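Local coordinates for protein pyruvate formate-lyase 2 (Archaeoglobus fulgidus, PDB 2F3O) that is a glycyl radical enzyme of the pyruvate formate-lyase family, probably with lyase activity, whose substrate is not established, at residues 85-99 with 315-329. Residues are numbered along the deposited sequence; the frame is centred on the assembly and turned at random.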
loop_
_atom_site.group_PDB
_atom_site.type_symbol
_atom_site.label_atom_id
_atom_site.label_comp_id
_atom_site.label_asym_id
_atom_site.label_seq_id
_atom_site.Cartn_x
_atom_site.Cartn_y
_atom_site.Cartn_z
ATOM N N ARG A 85 8.683 -14.144 -38.663
ATOM C CA ARG A 85 9.047 -15.553 -38.843
ATOM C C ARG A 85 8.607 -15.998 -40.225
ATOM O O ARG A 85 9.375 -16.605 -40.972
ATOM C CB ARG A 85 8.359 -16.451 -37.811
ATOM C CG ARG A 85 9.033 -16.495 -36.478
ATOM C CD ARG A 85 8.694 -17.761 -35.700
ATOM N NE ARG A 85 9.893 -18.245 -35.020
ATOM C CZ ARG A 85 10.548 -19.366 -35.323
ATOM N NH1 ARG A 85 10.101 -20.173 -36.269
ATOM N NH2 ARG A 85 11.652 -19.694 -34.653
ATOM N N ILE A 86 7.368 -15.650 -40.557
ATOM C CA ILE A 86 6.755 -16.090 -41.786
ATOM C C ILE A 86 7.224 -15.354 -43.046
ATOM O O ILE A 86 7.122 -15.913 -44.130
ATOM C CB ILE A 86 5.209 -16.107 -41.674
ATOM C CG1 ILE A 86 4.645 -17.302 -42.421
ATOM C CG2 ILE A 86 4.571 -14.795 -42.144
ATOM C CD1 ILE A 86 3.179 -17.247 -42.556
ATOM N N ILE A 87 7.768 -14.137 -42.914
ATOM C CA ILE A 87 8.287 -13.397 -44.086
ATOM C C ILE A 87 9.535 -14.108 -44.567
ATOM O O ILE A 87 9.756 -14.271 -45.760
ATOM C CB ILE A 87 8.661 -11.923 -43.788
ATOM C CG1 ILE A 87 7.627 -11.253 -42.889
ATOM C CG2 ILE A 87 8.821 -11.125 -45.056
ATOM C CD1 ILE A 87 6.307 -11.061 -43.506
ATOM N N ASN A 88 10.310 -14.599 -43.612
ATOM C CA ASN A 88 11.522 -15.351 -43.886
ATOM C C ASN A 88 11.328 -16.675 -44.656
ATOM O O ASN A 88 12.297 -17.380 -44.961
ATOM C CB ASN A 88 12.233 -15.623 -42.562
ATOM C CG ASN A 88 13.713 -15.798 -42.734
ATOM O OD1 ASN A 88 14.299 -16.750 -42.213
ATOM N ND2 ASN A 88 14.332 -14.899 -43.504
ATOM N N GLU A 89 10.081 -17.017 -44.973
ATOM C CA GLU A 89 9.774 -18.259 -45.665
ATOM C C GLU A 89 8.682 -18.070 -46.696
ATOM O O GLU A 89 7.914 -19.003 -46.950
ATOM C CB GLU A 89 9.288 -19.303 -44.667
ATOM C CG GLU A 89 10.362 -19.945 -43.839
ATOM C CD GLU A 89 9.802 -21.048 -42.989
ATOM O OE1 GLU A 89 10.593 -21.744 -42.325
ATOM O OE2 GLU A 89 8.564 -21.222 -43.002
ATOM N N LEU A 90 8.604 -16.874 -47.278
ATOM C CA LEU A 90 7.534 -16.520 -48.221
ATOM C C LEU A 90 7.425 -17.435 -49.439
ATOM O O LEU A 90 6.328 -17.657 -49.961
ATOM C CB LEU A 90 7.715 -15.089 -48.703
ATOM C CG LEU A 90 7.014 -14.031 -47.872
ATOM C CD1 LEU A 90 6.997 -12.730 -48.631
ATOM C CD2 LEU A 90 5.609 -14.485 -47.581
ATOM N N ASP A 91 8.568 -17.965 -49.872
ATOM C CA ASP A 91 8.631 -18.836 -51.035
ATOM C C ASP A 91 7.900 -20.151 -50.822
ATOM O O ASP A 91 7.256 -20.655 -51.742
ATOM C CB ASP A 91 10.082 -19.103 -51.420
ATOM C CG ASP A 91 10.743 -17.899 -52.063
ATOM O OD1 ASP A 91 10.047 -16.896 -52.348
ATOM O OD2 ASP A 91 11.967 -17.955 -52.289
ATOM N N SER A 92 7.973 -20.686 -49.606
ATOM C CA SER A 92 7.414 -22.006 -49.321
ATOM C C SER A 92 5.894 -22.018 -49.107
ATOM O O SER A 92 5.263 -23.066 -49.212
ATOM C CB SER A 92 8.120 -22.637 -48.117
ATOM O OG SER A 92 9.528 -22.527 -48.242
ATOM N N LEU A 93 5.316 -20.858 -48.825
ATOM C CA LEU A 93 3.900 -20.777 -48.430
ATOM C C LEU A 93 2.794 -21.275 -49.382
ATOM O O LEU A 93 1.846 -21.888 -48.901
ATOM C CB LEU A 93 3.542 -19.371 -47.935
ATOM C CG LEU A 93 4.306 -18.737 -46.771
ATOM C CD1 LEU A 93 3.554 -17.490 -46.345
ATOM C CD2 LEU A 93 4.486 -19.698 -45.594
ATOM N N PRO A 94 2.864 -20.977 -50.704
ATOM C CA PRO A 94 1.766 -21.560 -51.499
ATOM C C PRO A 94 1.929 -23.052 -51.772
ATOM O O PRO A 94 0.937 -23.762 -51.874
ATOM C CB PRO A 94 1.797 -20.765 -52.815
ATOM C CG PRO A 94 2.870 -19.724 -52.657
ATOM C CD PRO A 94 3.763 -20.159 -51.545
ATOM N N ASN A 95 3.169 -23.520 -51.865
ATOM C CA ASN A 95 3.442 -24.938 -52.053
ATOM C C ASN A 95 4.153 -25.613 -50.886
ATOM O O ASN A 95 5.364 -25.848 -50.942
ATOM C CB ASN A 95 4.237 -25.158 -53.336
ATOM C CG ASN A 95 3.408 -25.835 -54.415
ATOM O OD1 ASN A 95 3.763 -26.919 -54.908
ATOM N ND2 ASN A 95 2.279 -25.214 -54.769
ATOM N N ARG A 96 3.401 -25.894 -49.824
ATOM C CA ARG A 96 3.883 -26.713 -48.710
ATOM C C ARG A 96 2.728 -27.582 -48.269
ATOM O O ARG A 96 1.572 -27.260 -48.562
ATOM C CB ARG A 96 4.404 -25.866 -47.554
ATOM C CG ARG A 96 3.404 -24.879 -46.978
ATOM C CD ARG A 96 3.978 -24.207 -45.733
ATOM N NE ARG A 96 2.991 -23.378 -45.043
ATOM C CZ ARG A 96 3.222 -22.705 -43.919
ATOM N NH1 ARG A 96 4.416 -22.746 -43.341
ATOM N NH2 ARG A 96 2.252 -21.987 -43.378
ATOM N N GLU A 97 3.028 -28.678 -47.576
ATOM C CA GLU A 97 2.031 -29.744 -47.405
ATOM C C GLU A 97 0.857 -29.435 -46.449
ATOM O O GLU A 97 -0.256 -29.901 -46.674
ATOM C CB GLU A 97 2.684 -31.117 -47.125
ATOM C CG GLU A 97 3.232 -31.334 -45.717
ATOM C CD GLU A 97 3.105 -32.793 -45.255
ATOM O OE1 GLU A 97 3.650 -33.142 -44.175
ATOM O OE2 GLU A 97 2.450 -33.588 -45.971
ATOM N N THR A 98 1.099 -28.629 -45.416
ATOM C CA THR A 98 0.068 -28.266 -44.438
ATOM C C THR A 98 -0.030 -26.757 -44.312
ATOM O O THR A 98 0.987 -26.069 -44.337
ATOM C CB THR A 98 0.408 -28.818 -43.046
ATOM O OG1 THR A 98 1.754 -28.455 -42.708
ATOM C CG2 THR A 98 0.295 -30.332 -43.026
ATOM N N ASN A 99 -1.258 -26.265 -44.171
ATOM C CA ASN A 99 -1.554 -24.837 -43.972
ATOM C C ASN A 99 -0.939 -23.937 -45.044
ATOM O O ASN A 99 -0.195 -22.997 -44.756
ATOM C CB ASN A 99 -1.153 -24.393 -42.561
ATOM C CG ASN A 99 -1.823 -23.106 -42.130
ATOM O OD1 ASN A 99 -3.016 -22.899 -42.348
ATOM N ND2 ASN A 99 -1.052 -22.234 -41.501
ATOM N N VAL A 315 -6.723 -18.495 -39.952
ATOM C CA VAL A 315 -5.916 -19.660 -40.042
ATOM C C VAL A 315 -4.583 -18.999 -39.674
ATOM O O VAL A 315 -4.357 -17.835 -40.018
ATOM C CB VAL A 315 -6.024 -20.228 -41.504
ATOM C CG1 VAL A 315 -4.791 -19.938 -42.349
ATOM C CG2 VAL A 315 -6.317 -21.706 -41.480
ATOM N N PRO A 316 -3.732 -19.684 -38.905
ATOM C CA PRO A 316 -2.602 -19.000 -38.257
ATOM C C PRO A 316 -1.421 -18.712 -39.185
ATOM O O PRO A 316 -1.222 -19.421 -40.143
ATOM C CB PRO A 316 -2.201 -19.985 -37.174
ATOM C CG PRO A 316 -2.564 -21.319 -37.754
ATOM C CD PRO A 316 -3.770 -21.119 -38.599
ATOM N N ALA A 317 -0.641 -17.673 -38.905
ATOM C CA ALA A 317 0.532 -17.324 -39.742
ATOM C C ALA A 317 1.800 -18.030 -39.277
ATOM O O ALA A 317 2.818 -17.384 -39.008
ATOM C CB ALA A 317 0.772 -15.800 -39.768
ATOM N N PHE A 318 1.729 -19.352 -39.184
ATOM C CA PHE A 318 2.816 -20.131 -38.645
ATOM C C PHE A 318 3.818 -20.452 -39.730
ATOM O O PHE A 318 3.440 -20.867 -40.809
ATOM C CB PHE A 318 2.279 -21.443 -38.089
ATOM C CG PHE A 318 1.487 -21.300 -36.812
ATOM C CD1 PHE A 318 1.690 -20.231 -35.960
ATOM C CD2 PHE A 318 0.582 -22.280 -36.440
ATOM C CE1 PHE A 318 0.975 -20.125 -34.790
ATOM C CE2 PHE A 318 -0.126 -22.172 -35.274
ATOM C CZ PHE A 318 0.066 -21.099 -34.450
ATOM N N ASP A 319 5.101 -20.302 -39.435
ATOM C CA ASP A 319 6.146 -20.765 -40.344
ATOM C C ASP A 319 6.322 -22.289 -40.249
ATOM O O ASP A 319 5.579 -22.967 -39.538
ATOM C CB ASP A 319 7.465 -20.119 -39.969
ATOM C CG ASP A 319 7.892 -20.500 -38.580
ATOM O OD1 ASP A 319 7.336 -19.902 -37.643
ATOM O OD2 ASP A 319 8.748 -21.410 -38.415
ATOM N N SER A 320 7.356 -22.799 -40.920
ATOM C CA SER A 320 7.631 -24.236 -41.029
ATOM C C SER A 320 7.947 -24.939 -39.717
ATOM O O SER A 320 7.532 -26.078 -39.518
ATOM C CB SER A 320 8.783 -24.480 -41.996
ATOM O OG SER A 320 10.024 -24.299 -41.345
ATOM N N LEU A 321 8.681 -24.270 -38.830
ATOM C CA LEU A 321 8.966 -24.833 -37.516
ATOM C C LEU A 321 7.725 -24.753 -36.626
ATOM O O LEU A 321 7.359 -25.738 -35.991
ATOM C CB LEU A 321 10.161 -24.143 -36.864
ATOM C CG LEU A 321 11.363 -23.938 -37.794
ATOM C CD1 LEU A 321 12.430 -23.020 -37.155
ATOM C CD2 LEU A 321 11.971 -25.282 -38.235
ATOM N N LEU A 322 7.048 -23.605 -36.620
ATOM C CA LEU A 322 5.823 -23.452 -35.827
ATOM C C LEU A 322 4.681 -24.387 -36.257
ATOM O O LEU A 322 3.794 -24.711 -35.456
ATOM C CB LEU A 322 5.357 -21.991 -35.801
ATOM C CG LEU A 322 6.105 -21.054 -34.844
ATOM C CD1 LEU A 322 5.428 -19.706 -34.856
ATOM C CD2 LEU A 322 6.192 -21.590 -33.422
ATOM N N GLU A 323 4.730 -24.840 -37.509
ATOM C CA GLU A 323 3.796 -25.852 -38.010
ATOM C C GLU A 323 4.027 -27.258 -37.461
ATOM O O GLU A 323 3.150 -28.104 -37.550
ATOM C CB GLU A 323 3.834 -25.916 -39.530
ATOM C CG GLU A 323 2.936 -24.915 -40.209
ATOM C CD GLU A 323 1.467 -25.207 -40.006
ATOM O OE1 GLU A 323 1.068 -26.403 -39.963
ATOM O OE2 GLU A 323 0.712 -24.219 -39.899
ATOM N N GLN A 324 5.211 -27.522 -36.924
ATOM C CA GLN A 324 5.470 -28.830 -36.353
ATOM C C GLN A 324 4.952 -28.884 -34.934
ATOM O O GLN A 324 4.483 -29.928 -34.481
ATOM C CB GLN A 324 6.965 -29.147 -36.362
ATOM C CG GLN A 324 7.530 -29.531 -37.725
ATOM C CD GLN A 324 9.058 -29.430 -37.773
ATOM O OE1 GLN A 324 9.726 -29.328 -36.734
ATOM N NE2 GLN A 324 9.616 -29.458 -38.984
ATOM N N TYR A 325 5.048 -27.759 -34.228
ATOM C CA TYR A 325 4.696 -27.724 -32.813
ATOM C C TYR A 325 3.241 -27.337 -32.620
ATOM O O TYR A 325 2.665 -27.584 -31.563
ATOM C CB TYR A 325 5.594 -26.763 -32.045
ATOM C CG TYR A 325 7.032 -27.201 -31.894
ATOM C CD1 TYR A 325 7.967 -26.935 -32.883
ATOM C CD2 TYR A 325 7.472 -27.851 -30.739
ATOM C CE1 TYR A 325 9.313 -27.327 -32.744
ATOM C CE2 TYR A 325 8.825 -28.230 -30.582
ATOM C CZ TYR A 325 9.730 -27.972 -31.596
ATOM O OH TYR A 325 11.046 -28.330 -31.478
ATOM N N PHE A 326 2.638 -26.742 -33.646
ATOM C CA PHE A 326 1.236 -26.316 -33.554
ATOM C C PHE A 326 0.394 -26.705 -34.781
ATOM O O PHE A 326 -0.416 -25.902 -35.257
ATOM C CB PHE A 326 1.141 -24.803 -33.299
ATOM C CG PHE A 326 1.874 -24.348 -32.070
ATOM C CD1 PHE A 326 3.171 -23.854 -32.149
ATOM C CD2 PHE A 326 1.284 -24.440 -30.828
ATOM C CE1 PHE A 326 3.855 -23.458 -31.006
ATOM C CE2 PHE A 326 1.961 -24.044 -29.692
ATOM C CZ PHE A 326 3.244 -23.555 -29.781
ATOM N N SER A 327 0.574 -27.940 -35.263
ATOM C CA SER A 327 -0.052 -28.419 -36.508
ATOM C C SER A 327 -1.557 -28.499 -36.394
ATOM O O SER A 327 -2.083 -28.812 -35.332
ATOM C CB SER A 327 0.469 -29.816 -36.863
ATOM O OG SER A 327 0.515 -30.009 -38.267
ATOM N N GLY A 328 -2.258 -28.215 -37.480
ATOM C CA GLY A 328 -3.697 -28.336 -37.455
ATOM C C GLY A 328 -4.432 -27.030 -37.403
ATOM O O GLY A 328 -5.564 -26.976 -36.918
ATOM N N GLN A 329 -3.776 -25.988 -37.901
ATOM C CA GLN A 329 -4.393 -24.676 -38.095
ATOM C C GLN A 329 -5.042 -24.118 -36.830
ATOM O O GLN A 329 -6.237 -23.805 -36.801
ATOM C CB GLN A 329 -5.404 -24.728 -39.237
ATOM C CG GLN A 329 -4.795 -25.131 -40.556
ATOM C CD GLN A 329 -5.823 -25.189 -41.657
ATOM O OE1 GLN A 329 -6.952 -25.648 -41.451
ATOM N NE2 GLN A 329 -5.444 -24.722 -42.840
#
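I86 and D319 bring the two backbones closest, with their CA atoms 4.9 Å apart. Segment 85-99 leaves helix 83-87 for a loop, while 315-329 makes an inverse gamma turn centred on A317, reaches D319 and then enters the short helix 322-325. The segments approach again at N99 and Q329. No backbone-to-backbone hydrogen bond joins them.

R85 meets D319 in a salt bridge, NH1 to OD2 at 2.8 Å. The carboxylate lies at the edge of the guanidinium, the two planes 41° apart. OD2 also accepts from L321 N, capping the turn that leads into the helix. E89 faces the same turn. Its chain is extended beyond CG, and OE1 accepts from S320 OG at 2.8 Å while OE2 takes S320 N on its syn lone pair. I86 CD1 rests against A317 CB.

Both segments belong to the pyruvate formate-lyase-like part of the chain, and the mostly buried contact joins the end region of helix 83-87 and its following loop to the loop and short helix 322-325. Beyond it, E759 accepts from N99 N and W753 donates to G328 O; W753 directly follows G752, the predicted glycine radical site.

R96 links the two segments. Its NE and NH2 grip N99 O side-on, and NH2 also reaches F318 O at 3.0 Å, nearly in line with that carbonyl. L93 CD2 covers one guanidinium face. With a leucine in place of R96, the F318 and N99 carbonyls would probably lose these donors, and the 96-99 turn this tie to 315-329.

N99 has CG anti to the backbone N (chi1 -161°), which carries its amide between P316 and Q329. ND2 donates to P316 O at 3.1 Å and weakly to E323 OE2. OD1 accepts from Q329 NE2 at 3.1 Å, with the two amides almost perpendicular.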